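Local coordinates for glyoxalase family protein (PDB 1SS4), which belongs to the glyoxalase (vicinal oxygen chelate) superfamily and may bind a metal ion, perhaps acting as a methylmalonyl-CoA epimerase, though its function remains unestablished, at residues Met62-Thr65 and Ser70-Glu73. Residues are numbered along the deposited sequence; the frame is centred on the assembly and turned at random.
Sequences MMVT and SRIE
R71 lies alongside V64 in a non-hydrogen-bonded pair of an antiparallel beta hairpin. Its CB sits 3.2 Å from M63 O and also meets the selenium of M62. CG rests against V64 CG2, and from there the chain runs extended to NE, which forms a salt bridge with E37 OE1. The guanidinium then lies flat over the valine: V64 CG2 is centred beneath one face, 3.7 Å from R71 CZ, which together with the bond to E37 would limit the group's rotation. On the same side of the sheet, selenomethionine M62 bends at chi2 (67°) and chi3, swinging SE over E73 CB at 3.8 Å and bringing CE to 3.2 Å from E73 OE1.

The backbone pairing of M63 with I72 is reciprocal, M63 N to I72 O being 2.8 Å. At the turn T65 N donates to S70 O, and S70 N returns a bond of 3.1 Å to T65 OG1, which is also hydrogen-bonded to D67 OD1.

M63 and I72 face helix 22-32, where both touch F29. The hairpin supplies the two central strands of the N-terminal βαβββ module of the vicinal oxygen chelate fold, with strand 9-18 beside 71-79 and 35-42 beside 57-64, while M12 of the second subunit packs on S70 and I72.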
loop_
_atom_site.group_PDB
_atom_site.type_symbol
_atom_site.label_atom_id
_atom_site.label_comp_id
_atom_site.label_asym_id
_atom_site.label_seq_id
_atom_site.Cartn_x
_atom_site.Cartn_y
_atom_site.Cartn_z
HETATM N N MSE A 62 -4.921 -10.235 9.168
HETATM C CA MSE A 62 -5.491 -9.795 7.906
HETATM C C MSE A 62 -6.785 -9.020 8.136
HETATM O O MSE A 62 -7.717 -9.527 8.759
HETATM C CB MSE A 62 -5.755 -11.004 7.007
HETATM C CG MSE A 62 -6.151 -10.649 5.580
HETATM SE SE MSE A 62 -4.719 -9.801 4.544
HETATM C CE MSE A 62 -3.610 -11.376 4.126
HETATM N N MSE A 63 -6.813 -7.779 7.649
HETATM C CA MSE A 63 -7.980 -6.901 7.769
HETATM C C MSE A 63 -8.667 -6.845 6.402
HETATM O O MSE A 63 -7.997 -6.762 5.374
HETATM C CB MSE A 63 -7.562 -5.464 8.107
HETATM C CG MSE A 63 -6.576 -5.281 9.245
HETATM SE SE MSE A 63 -7.320 -5.894 10.927
HETATM C CE MSE A 63 -8.661 -4.541 11.232
ATOM N N VAL A 64 -9.993 -6.835 6.394
ATOM C CA VAL A 64 -10.733 -6.755 5.146
ATOM C C VAL A 64 -11.766 -5.631 5.209
ATOM O O VAL A 64 -12.310 -5.334 6.280
ATOM C CB VAL A 64 -11.444 -8.090 4.825
ATOM C CG1 VAL A 64 -12.549 -8.379 5.867
ATOM C CG2 VAL A 64 -12.017 -8.038 3.406
ATOM N N THR A 65 -12.030 -4.989 4.076
ATOM C CA THR A 65 -13.019 -3.918 4.060
ATOM C C THR A 65 -14.411 -4.545 4.005
ATOM O O THR A 65 -14.564 -5.692 3.588
ATOM C CB THR A 65 -12.871 -3.034 2.820
ATOM O OG1 THR A 65 -12.781 -3.869 1.651
ATOM C CG2 THR A 65 -11.638 -2.156 2.938
ATOM N N SER A 70 -11.036 -5.170 -0.530
ATOM C CA SER A 70 -9.700 -4.737 -0.170
ATOM C C SER A 70 -9.224 -5.258 1.157
ATOM O O SER A 70 -10.013 -5.456 2.079
ATOM C CB SER A 70 -9.669 -3.217 -0.163
ATOM O OG SER A 70 -10.295 -2.711 -1.326
ATOM N N ARG A 71 -7.920 -5.451 1.261
ATOM C CA ARG A 71 -7.360 -5.965 2.491
ATOM C C ARG A 71 -6.056 -5.294 2.884
ATOM O O ARG A 71 -5.277 -4.866 2.029
ATOM C CB ARG A 71 -7.120 -7.475 2.368
ATOM C CG ARG A 71 -8.384 -8.321 2.330
ATOM C CD ARG A 71 -8.084 -9.770 1.911
ATOM N NE ARG A 71 -9.252 -10.608 2.149
ATOM C CZ ARG A 71 -10.322 -10.647 1.363
ATOM N NH1 ARG A 71 -10.372 -9.906 0.262
ATOM N NH2 ARG A 71 -11.359 -11.400 1.701
ATOM N N ILE A 72 -5.835 -5.229 4.196
ATOM C CA ILE A 72 -4.609 -4.684 4.760
ATOM C C ILE A 72 -4.023 -5.800 5.619
ATOM O O ILE A 72 -4.662 -6.297 6.549
ATOM C CB ILE A 72 -4.867 -3.464 5.640
ATOM C CG1 ILE A 72 -5.347 -2.309 4.780
ATOM C CG2 ILE A 72 -3.599 -3.093 6.428
ATOM C CD1 ILE A 72 -6.035 -1.194 5.589
ATOM N N GLU A 73 -2.809 -6.210 5.284
ATOM C CA GLU A 73 -2.138 -7.252 6.045
ATOM C C GLU A 73 -1.198 -6.568 7.017
ATOM O O GLU A 73 -0.344 -5.774 6.607
ATOM C CB GLU A 73 -1.326 -8.166 5.122
ATOM C CG GLU A 73 -0.694 -9.349 5.843
ATOM C CD GLU A 73 0.055 -10.299 4.899
ATOM O OE1 GLU A 73 -0.521 -10.722 3.871
ATOM O OE2 GLU A 73 1.218 -10.631 5.183
#